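Local coordinates for protein putative amidohydrolase/peptidase (Burkholderia cenocepacia, PDB 4WJB) that probably hydrolyses carbon–nitrogen bonds other than peptide bonds, as a zinc-dependent member of the peptidase M20 family, at residues R23-L28 with I401-A406; G108-L113 with L202-G207; K215-V220 with I385-V390. All coordinates share one frame; numbering follows the deposited sequence.

Interaction 1: residues R23-L28 with I401-A406; sequences RLWASL and ITPEWA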
loop_
_atom_site.group_PDB
_atom_site.type_symbol
_atom_site.label_atom_id
_atom_site.label_comp_id
_atom_site.label_asym_id
_atom_site.label_seq_id
_atom_site.Cartn_x
_atom_site.Cartn_y
_atom_site.Cartn_z
ATOM N N ARG A 23 40.381 -15.317 -25.615
ATOM C CA ARG A 23 39.649 -15.205 -26.877
ATOM C C ARG A 23 38.165 -14.971 -26.612
ATOM O O ARG A 23 37.542 -14.079 -27.200
ATOM C CB ARG A 23 39.854 -16.467 -27.725
ATOM C CG ARG A 23 39.191 -16.447 -29.091
ATOM C CD ARG A 23 39.650 -17.640 -29.927
ATOM N NE ARG A 23 39.268 -18.918 -29.328
ATOM C CZ ARG A 23 39.800 -20.093 -29.658
ATOM N NH1 ARG A 23 40.755 -20.165 -30.584
ATOM N NH2 ARG A 23 39.385 -21.198 -29.052
ATOM N N LEU A 24 37.599 -15.777 -25.720
ATOM C CA LEU A 24 36.203 -15.621 -25.339
ATOM C C LEU A 24 35.953 -14.234 -24.752
ATOM O O LEU A 24 34.945 -13.598 -25.058
ATOM C CB LEU A 24 35.802 -16.697 -24.333
ATOM C CG LEU A 24 34.466 -16.478 -23.618
ATOM C CD1 LEU A 24 33.298 -16.690 -24.572
ATOM C CD2 LEU A 24 34.361 -17.398 -22.426
ATOM N N TRP A 25 36.877 -13.764 -23.918
ATOM C CA TRP A 25 36.722 -12.459 -23.278
ATOM C C TRP A 25 36.781 -11.344 -24.311
ATOM O O TRP A 25 36.014 -10.389 -24.249
ATOM C CB TRP A 25 37.795 -12.237 -22.216
ATOM C CG TRP A 25 37.546 -11.024 -21.380
ATOM C CD1 TRP A 25 38.142 -9.802 -21.500
ATOM C CD2 TRP A 25 36.617 -10.913 -20.296
ATOM N NE1 TRP A 25 37.645 -8.936 -20.547
ATOM C CE2 TRP A 25 36.707 -9.598 -19.796
ATOM C CE3 TRP A 25 35.722 -11.802 -19.694
ATOM C CZ2 TRP A 25 35.937 -9.149 -18.730
ATOM C CZ3 TRP A 25 34.954 -11.354 -18.631
ATOM C CH2 TRP A 25 35.066 -10.039 -18.162
ATOM N N ALA A 26 37.696 -11.479 -25.266
ATOM C CA ALA A 26 37.819 -10.503 -26.340
ATOM C C ALA A 26 36.523 -10.417 -27.153
ATOM O O ALA A 26 36.102 -9.326 -27.542
ATOM C CB ALA A 26 39.001 -10.851 -27.238
ATOM N N SER A 27 35.885 -11.560 -27.393
ATOM C CA SER A 27 34.649 -11.578 -28.169
ATOM C C SER A 27 33.516 -10.886 -27.400
ATOM O O SER A 27 32.667 -10.222 -27.994
ATOM C CB SER A 27 34.253 -13.014 -28.542
ATOM O OG SER A 27 33.701 -13.718 -27.440
ATOM N N LEU A 28 33.518 -11.027 -26.080
ATOM C CA LEU A 28 32.518 -10.368 -25.235
ATOM C C LEU A 28 32.727 -8.851 -25.195
ATOM O O LEU A 28 31.767 -8.079 -25.275
ATOM C CB LEU A 28 32.552 -10.948 -23.818
ATOM C CG LEU A 28 32.000 -12.372 -23.698
ATOM C CD1 LEU A 28 32.446 -13.028 -22.394
ATOM C CD2 LEU A 28 30.483 -12.362 -23.802
ATOM N N ILE A 401 30.540 -10.168 -14.760
ATOM C CA ILE A 401 31.208 -11.403 -14.371
ATOM C C ILE A 401 32.717 -11.208 -14.502
ATOM O O ILE A 401 33.178 -10.278 -15.165
ATOM C CB ILE A 401 30.760 -12.602 -15.229
ATOM C CG1 ILE A 401 31.214 -12.420 -16.686
ATOM C CG2 ILE A 401 29.246 -12.804 -15.120
ATOM C CD1 ILE A 401 30.756 -13.516 -17.610
ATOM N N THR A 402 33.484 -12.079 -13.858
ATOM C CA THR A 402 34.936 -12.057 -13.982
ATOM C C THR A 402 35.376 -12.910 -15.175
ATOM O O THR A 402 34.650 -13.809 -15.595
ATOM C CB THR A 402 35.610 -12.584 -12.709
ATOM O OG1 THR A 402 35.372 -13.993 -12.604
ATOM C CG2 THR A 402 35.058 -11.874 -11.463
ATOM N N PRO A 403 36.566 -12.629 -15.729
ATOM C CA PRO A 403 37.137 -13.508 -16.755
ATOM C C PRO A 403 37.191 -14.975 -16.315
ATOM O O PRO A 403 36.905 -15.871 -17.108
ATOM C CB PRO A 403 38.544 -12.942 -16.950
ATOM C CG PRO A 403 38.399 -11.492 -16.630
ATOM C CD PRO A 403 37.378 -11.413 -15.529
ATOM N N GLU A 404 37.547 -15.207 -15.057
ATOM C CA GLU A 404 37.626 -16.558 -14.507
ATOM C C GLU A 404 36.286 -17.284 -14.606
ATOM O O GLU A 404 36.221 -18.419 -15.082
ATOM C CB GLU A 404 38.099 -16.511 -13.050
ATOM C CG GLU A 404 39.578 -16.168 -12.886
ATOM C CD GLU A 404 39.927 -14.774 -13.393
ATOM O OE1 GLU A 404 39.062 -13.874 -13.318
ATOM O OE2 GLU A 404 41.062 -14.583 -13.882
ATOM N N TRP A 405 35.219 -16.619 -14.169
ATOM C CA TRP A 405 33.873 -17.173 -14.271
ATOM C C TRP A 405 33.462 -17.385 -15.726
ATOM O O TRP A 405 32.872 -18.410 -16.062
ATOM C CB TRP A 405 32.850 -16.255 -13.588
ATOM C CG TRP A 405 33.053 -16.094 -12.117
ATOM C CD1 TRP A 405 33.846 -16.849 -11.304
ATOM C CD2 TRP A 405 32.453 -15.098 -11.285
ATOM N NE1 TRP A 405 33.772 -16.386 -10.007
ATOM C CE2 TRP A 405 32.926 -15.307 -9.972
ATOM C CE3 TRP A 405 31.561 -14.049 -11.522
ATOM C CZ2 TRP A 405 32.533 -14.507 -8.900
ATOM C CZ3 TRP A 405 31.173 -13.252 -10.457
ATOM C CH2 TRP A 405 31.658 -13.486 -9.161
ATOM N N ALA A 406 33.751 -16.406 -16.576
ATOM C CA ALA A 406 33.391 -16.505 -17.990
ATOM C C ALA A 406 34.028 -17.738 -18.624
ATOM O O ALA A 406 33.363 -18.502 -19.320
ATOM C CB ALA A 406 33.806 -15.252 -18.738
#

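Interaction 2: residues G108-L113 with L202-G207; sequences GIYGVL and LHIEQG. With ZN (zinc ion), chain E.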
loop_
_atom_site.group_PDB
_atom_site.type_symbol
_atom_site.label_atom_id
_atom_site.label_comp_id
_atom_site.label_asym_id
_atom_site.label_seq_id
_atom_site.Cartn_x
_atom_site.Cartn_y
_atom_site.Cartn_z
ATOM N N GLY A 108 22.371 -13.085 -21.791
ATOM C CA GLY A 108 22.151 -13.683 -23.096
ATOM C C GLY A 108 23.373 -13.865 -23.986
ATOM O O GLY A 108 23.658 -14.970 -24.454
ATOM N N ILE A 109 24.083 -12.776 -24.254
ATOM C CA ILE A 109 25.173 -12.800 -25.228
ATOM C C ILE A 109 26.320 -13.717 -24.780
ATOM O O ILE A 109 27.046 -14.271 -25.609
ATOM C CB ILE A 109 25.705 -11.368 -25.495
ATOM C CG1 ILE A 109 26.668 -11.352 -26.685
ATOM C CG2 ILE A 109 26.336 -10.773 -24.242
ATOM C CD1 ILE A 109 26.005 -11.725 -28.000
ATOM N N TYR A 110 26.462 -13.892 -23.470
ATOM C CA TYR A 110 27.487 -14.766 -22.916
ATOM C C TYR A 110 27.272 -16.208 -23.380
ATOM O O TYR A 110 28.222 -16.898 -23.744
ATOM C CB TYR A 110 27.495 -14.665 -21.384
ATOM C CG TYR A 110 28.376 -15.686 -20.691
ATOM C CD1 TYR A 110 29.709 -15.851 -21.052
ATOM C CD2 TYR A 110 27.874 -16.477 -19.671
ATOM C CE1 TYR A 110 30.511 -16.788 -20.418
ATOM C CE2 TYR A 110 28.666 -17.406 -19.026
ATOM C CZ TYR A 110 29.980 -17.562 -19.403
ATOM O OH TYR A 110 30.757 -18.496 -18.760
ATOM N N GLY A 111 26.016 -16.647 -23.398
ATOM C CA GLY A 111 25.684 -17.979 -23.867
ATOM C C GLY A 111 25.916 -18.168 -25.357
ATOM O O GLY A 111 26.328 -19.241 -25.797
ATOM N N VAL A 112 25.651 -17.123 -26.134
ATOM C CA VAL A 112 25.864 -17.158 -27.578
ATOM C C VAL A 112 27.352 -17.265 -27.914
ATOM O O VAL A 112 27.768 -18.132 -28.687
ATOM C CB VAL A 112 25.281 -15.905 -28.264
ATOM C CG1 VAL A 112 25.633 -15.891 -29.747
ATOM C CG2 VAL A 112 23.770 -15.834 -28.058
ATOM N N LEU A 113 28.149 -16.380 -27.325
ATOM C CA LEU A 113 29.588 -16.365 -27.564
ATOM C C LEU A 113 30.289 -17.542 -26.885
ATOM O O LEU A 113 31.354 -17.979 -27.328
ATOM C CB LEU A 113 30.185 -15.040 -27.098
ATOM C CG LEU A 113 29.693 -13.860 -27.940
ATOM C CD1 LEU A 113 30.313 -12.545 -27.477
ATOM C CD2 LEU A 113 29.984 -14.112 -29.417
ATOM N N LEU A 202 24.129 -21.722 -21.620
ATOM C CA LEU A 202 25.015 -21.107 -20.643
ATOM C C LEU A 202 24.521 -19.692 -20.342
ATOM O O LEU A 202 24.253 -18.939 -21.265
ATOM C CB LEU A 202 26.446 -21.096 -21.191
ATOM C CG LEU A 202 27.546 -20.347 -20.447
ATOM C CD1 LEU A 202 27.790 -20.961 -19.077
ATOM C CD2 LEU A 202 28.819 -20.346 -21.284
ATOM N N HIS A 203 24.378 -19.334 -19.065
ATOM C CA HIS A 203 23.790 -18.042 -18.702
ATOM C C HIS A 203 24.279 -17.603 -17.319
ATOM O O HIS A 203 24.557 -18.435 -16.453
ATOM C CB HIS A 203 22.247 -18.132 -18.726
ATOM C CG HIS A 203 21.542 -16.821 -18.954
ATOM N ND1 HIS A 203 21.417 -15.857 -17.973
ATOM C CD2 HIS A 203 20.883 -16.337 -20.037
ATOM C CE1 HIS A 203 20.736 -14.829 -18.451
ATOM N NE2 HIS A 203 20.398 -15.093 -19.702
ATOM N N ILE A 204 24.401 -16.298 -17.110
ATOM C CA ILE A 204 24.708 -15.794 -15.781
ATOM C C ILE A 204 23.516 -16.067 -14.870
ATOM O O ILE A 204 22.376 -16.165 -15.339
ATOM C CB ILE A 204 25.028 -14.292 -15.789
ATOM C CG1 ILE A 204 23.798 -13.491 -16.219
ATOM C CG2 ILE A 204 26.209 -14.009 -16.709
ATOM C CD1 ILE A 204 23.925 -12.003 -15.981
ATOM N N GLU A 205 23.775 -16.195 -13.573
ATOM C CA GLU A 205 22.723 -16.569 -12.631
ATOM C C GLU A 205 21.588 -15.545 -12.548
ATOM O O GLU A 205 20.421 -15.931 -12.444
ATOM C CB GLU A 205 23.296 -16.783 -11.225
ATOM C CG GLU A 205 22.209 -17.133 -10.205
ATOM C CD GLU A 205 22.692 -17.119 -8.768
ATOM O OE1 GLU A 205 23.907 -17.302 -8.529
ATOM O OE2 GLU A 205 21.842 -16.930 -7.876
ATOM N N GLN A 206 21.941 -14.258 -12.599
ATOM C CA GLN A 206 21.005 -13.152 -12.348
ATOM C C GLN A 206 20.528 -13.194 -10.897
ATOM O O GLN A 206 19.408 -12.784 -10.568
ATOM C CB GLN A 206 19.810 -13.182 -13.312
ATOM C CG GLN A 206 20.189 -13.140 -14.795
ATOM C CD GLN A 206 18.973 -13.093 -15.713
ATOM O OE1 GLN A 206 18.067 -13.920 -15.599
ATOM N NE2 GLN A 206 18.948 -12.119 -16.626
ATOM N N GLY A 207 21.407 -13.690 -10.033
ATOM C CA GLY A 207 21.140 -13.801 -8.611
ATOM C C GLY A 207 22.464 -13.989 -7.900
ATOM O O GLY A 207 23.498 -14.150 -8.552
HETATM ZN ZN ZN E . 18.972 -13.733 -20.575
HETATM O O HOH W 1 23.437 -16.451 -21.940
HETATM O O HOH W 2 24.005 -14.818 -19.702
HETATM O O HOH W 3 25.027 -21.444 -24.539
HETATM O O HOH W 4 17.678 -15.387 -20.776
#

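Interaction 3: residues K215-V220 with I385-V390; sequences KTIGVV and IFVPCV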
loop_
_atom_site.group_PDB
_atom_site.type_symbol
_atom_site.label_atom_id
_atom_site.label_comp_id
_atom_site.label_asym_id
_atom_site.label_seq_id
_atom_site.Cartn_x
_atom_site.Cartn_y
_atom_site.Cartn_z
ATOM N N LYS A 215 30.679 -20.663 -5.178
ATOM C CA LYS A 215 30.669 -21.729 -6.170
ATOM C C LYS A 215 30.693 -21.122 -7.562
ATOM O O LYS A 215 29.968 -20.172 -7.848
ATOM C CB LYS A 215 29.442 -22.628 -5.998
ATOM C CG LYS A 215 29.378 -23.346 -4.654
ATOM C CD LYS A 215 30.656 -24.131 -4.402
ATOM C CE LYS A 215 30.580 -24.919 -3.104
ATOM N NZ LYS A 215 29.537 -25.976 -3.169
ATOM N N THR A 216 31.538 -21.676 -8.422
ATOM C CA THR A 216 31.731 -21.132 -9.757
ATOM C C THR A 216 30.641 -21.584 -10.728
ATOM O O THR A 216 30.187 -20.808 -11.565
ATOM C CB THR A 216 33.113 -21.529 -10.305
ATOM O OG1 THR A 216 34.134 -21.014 -9.438
ATOM C CG2 THR A 216 33.319 -20.978 -11.699
ATOM N N ILE A 217 30.222 -22.840 -10.617
ATOM C CA ILE A 217 29.283 -23.407 -11.578
ATOM C C ILE A 217 27.948 -23.788 -10.956
ATOM O O ILE A 217 27.895 -24.543 -9.990
ATOM C CB ILE A 217 29.870 -24.659 -12.256
ATOM C CG1 ILE A 217 31.131 -24.303 -13.056
ATOM C CG2 ILE A 217 28.817 -25.330 -13.130
ATOM C CD1 ILE A 217 30.915 -23.239 -14.126
ATOM N N GLY A 218 26.864 -23.271 -11.524
ATOM C CA GLY A 218 25.537 -23.678 -11.111
ATOM C C GLY A 218 24.989 -24.762 -12.019
ATOM O O GLY A 218 24.756 -24.529 -13.209
ATOM N N VAL A 219 24.802 -25.954 -11.461
ATOM C CA VAL A 219 24.138 -27.042 -12.169
ATOM C C VAL A 219 22.627 -26.838 -12.074
ATOM O O VAL A 219 22.016 -27.146 -11.047
ATOM C CB VAL A 219 24.516 -28.415 -11.583
ATOM C CG1 VAL A 219 23.810 -29.530 -12.338
ATOM C CG2 VAL A 219 26.024 -28.612 -11.603
ATOM N N VAL A 220 22.025 -26.309 -13.134
ATOM C CA VAL A 220 20.606 -25.966 -13.102
ATOM C C VAL A 220 19.737 -27.210 -13.236
ATOM O O VAL A 220 19.808 -27.930 -14.234
ATOM C CB VAL A 220 20.242 -24.970 -14.207
ATOM C CG1 VAL A 220 18.794 -24.510 -14.050
ATOM C CG2 VAL A 220 21.193 -23.783 -14.178
ATOM N N ILE A 385 23.578 -24.156 -17.623
ATOM C CA ILE A 385 24.801 -23.941 -16.866
ATOM C C ILE A 385 24.839 -22.487 -16.406
ATOM O O ILE A 385 24.756 -21.578 -17.237
ATOM C CB ILE A 385 26.055 -24.244 -17.715
ATOM C CG1 ILE A 385 25.992 -25.662 -18.286
ATOM C CG2 ILE A 385 27.321 -24.044 -16.884
ATOM C CD1 ILE A 385 26.926 -25.889 -19.481
ATOM N N PHE A 386 24.936 -22.271 -15.095
ATOM C CA PHE A 386 25.038 -20.924 -14.537
ATOM C C PHE A 386 26.467 -20.592 -14.121
ATOM O O PHE A 386 27.203 -21.457 -13.646
ATOM C CB PHE A 386 24.120 -20.754 -13.316
ATOM C CG PHE A 386 22.684 -20.445 -13.654
ATOM C CD1 PHE A 386 22.264 -20.350 -14.970
ATOM C CD2 PHE A 386 21.754 -20.254 -12.644
ATOM C CE1 PHE A 386 20.943 -20.069 -15.276
ATOM C CE2 PHE A 386 20.428 -19.968 -12.942
ATOM C CZ PHE A 386 20.025 -19.877 -14.262
ATOM N N VAL A 387 26.851 -19.332 -14.307
ATOM C CA VAL A 387 28.029 -18.765 -13.656
ATOM C C VAL A 387 27.540 -17.669 -12.709
ATOM O O VAL A 387 26.423 -17.172 -12.871
ATOM C CB VAL A 387 29.043 -18.180 -14.663
ATOM C CG1 VAL A 387 29.635 -19.281 -15.533
ATOM C CG2 VAL A 387 28.396 -17.087 -15.506
ATOM N N PRO A 388 28.363 -17.283 -11.718
ATOM C CA PRO A 388 27.881 -16.239 -10.810
ATOM C C PRO A 388 27.885 -14.874 -11.484
ATOM O O PRO A 388 28.455 -14.719 -12.562
ATOM C CB PRO A 388 28.895 -16.271 -9.650
ATOM C CG PRO A 388 29.765 -17.494 -9.892
ATOM C CD PRO A 388 29.714 -17.745 -11.356
ATOM N N CYS A 389 27.241 -13.897 -10.862
ATOM C CA CYS A 389 27.435 -12.519 -11.279
ATOM C C CYS A 389 27.612 -11.663 -10.039
ATOM O O CYS A 389 27.083 -11.985 -8.975
ATOM C CB CYS A 389 26.276 -12.028 -12.150
ATOM S SG CYS A 389 24.624 -12.340 -11.502
ATOM N N VAL A 390 28.389 -10.594 -10.173
ATOM C CA VAL A 390 28.708 -9.724 -9.046
ATOM C C VAL A 390 27.449 -9.132 -8.428
ATOM O O VAL A 390 26.633 -8.529 -9.127
ATOM C CB VAL A 390 29.646 -8.583 -9.471
ATOM C CG1 VAL A 390 30.065 -7.767 -8.261
ATOM C CG2 VAL A 390 30.860 -9.145 -10.186
#

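Interaction 1: residues R23-L28 with I401-A406
W25 and P403 meet at a slant. The proline lies on one face of the indole, its CG 3.8 Å from the centroid of the six-membered ring of W25 and 4° off the ring normal, a CH-pi contact. The indole gets there because CG of W25 is anti to the backbone N (chi1 -170°), which swings the ring out toward the start of helix 403-421. Its benzo edge packs against the first turn of that helix. I401 O lies at the edge, in the ring plane, 3.6 Å from CH2 of W25, where an aromatic C-H faces the carbonyl oxygen. Also near the plane at the edge is the methyl of A406, with CB 4.1 Å from CE3 of W25. The loop residue Y106 touches both W25 and I401.

A406 has a second neighbour in L24, whose CD2 packs 4.3 Å from CB of A406, while L28 grazes the same methyl. No hydrogen bond crosses between the segments, so the join rests on shape. T402 is the N-cap of its helix, its OG1 accepting from W405 N at 3.1 Å and 169°, and P403 takes the following position, where a helix needs no N-H. On the other segment L24 O receives both S27 OG, at 2.7 Å, and L28 N, from the same face of its plane.

The contact packs helix 21-31, near the N-terminus, against the start of the C-terminal helix 403-421. Helix 109-124 lies against both: R23 forms salt bridges to its E117 and D124, L28 and S27 rest on L113, and A406 O accepts from Y110 OH.

Interaction 2: residues G108-L113 with L202-G207
G111 and L202 bring the backbones close: helix 109-113 and strand 202-204 run at 149° to each other, 6.5 Å apart at nearest approach of their axes, with CA of G111 3.1 Å from L202 O. The absence of a side chain on G111 permits this. Water joins the polar main chain. One molecule donates to both G108 O and L202 O, a second accepts from G108 N and I204 N, and a third links G111 O with L202 N.

CG of Y110 is anti to the backbone N (chi1 171°), which carries the ring to L202. CD2 of L202 lies over its face, 3.9 Å from the Y110 centroid, and CG of L202 is 3.5 Å from CE2 of Y110. CG2 of I204 touches the same ring. H203 turns its imidazole to the metal, NE2 2.2 Å from the zinc, and ND1 donates to I204 O at 2.8 Å and 176°. That bond, in the ring plane and on a carbonyl lone pair, holds the ring's rotation together with the zinc bond.

H96, D107 and a water complete the zinc site, consistent with the metal centre of the peptidase M20 family.

Interaction 3: residues K215-V220 with I385-V390
K215 opens the contact through its carbonyl, which faces the ring of P388 with O of K215 3.4 Å from CG. T216 repeats the pattern more closely, its O 3.1 Å from CD of P388. I217 then enters the strand and lays CG2 4.2 Å from CG2 of I385, while its CD1 brushes CG1 of V387.

At G218 the antiparallel pairing is made. G218 and F386 form a hydrogen-bonded pair in which G218 N donates to F386 O at 2.8 Å and F386 N returns a bond to G218 O at 2.9 Å. Both are nearly straight, but they meet their acceptors differently: F386 N arrives on a lone pair in the carbonyl plane, whereas G218 N stands above the plane of its acceptor. The bare CA of G218 comes to 4.4 Å from CA of F386. V219 and I385 form the next, non-hydrogen-bonded pair. V220 closes the walk with a CH-pi contact: with CG1 anti to the backbone N (chi1 -174°), CG2 is the branch that lies over the centre of the F386 ring, 3.6 Å from the centroid and 10° off the normal.

Strand 217-234 has strand 362-367 as its other neighbour here. Between the two segments P388, lacking an N-H, ends the pairing, and T216 O is buried without a partner. The backbone bonds thus fix the register, while F386 with V220 on one face and I217 with I385 on the other bury the pair, F386 lying close to the zinc ligand H203.

Overall arrangement
The three contacts form a compact group in the zinc-bearing part of the fold. Their centres lie about 11 Å (interactions 1 and 2), 14 Å (1 and 3) and 10 Å (2 and 3) apart. Interactions 2 and 3, in that order, fall in the sequence that interaction 1 brackets. Interactions 2 and 3 share the sheet in which strands 198-204 and 382-387 are parallel neighbours, joined by backbone bonds from H203 to I385 and from E205 to V387. Helix 403-421 follows strand 382-387 and brings W405 against P388. Strand 198-204, which carries the metal ligand H203, is thus held by helix 109-124 packed on it and by strand 382-387 paired alongside.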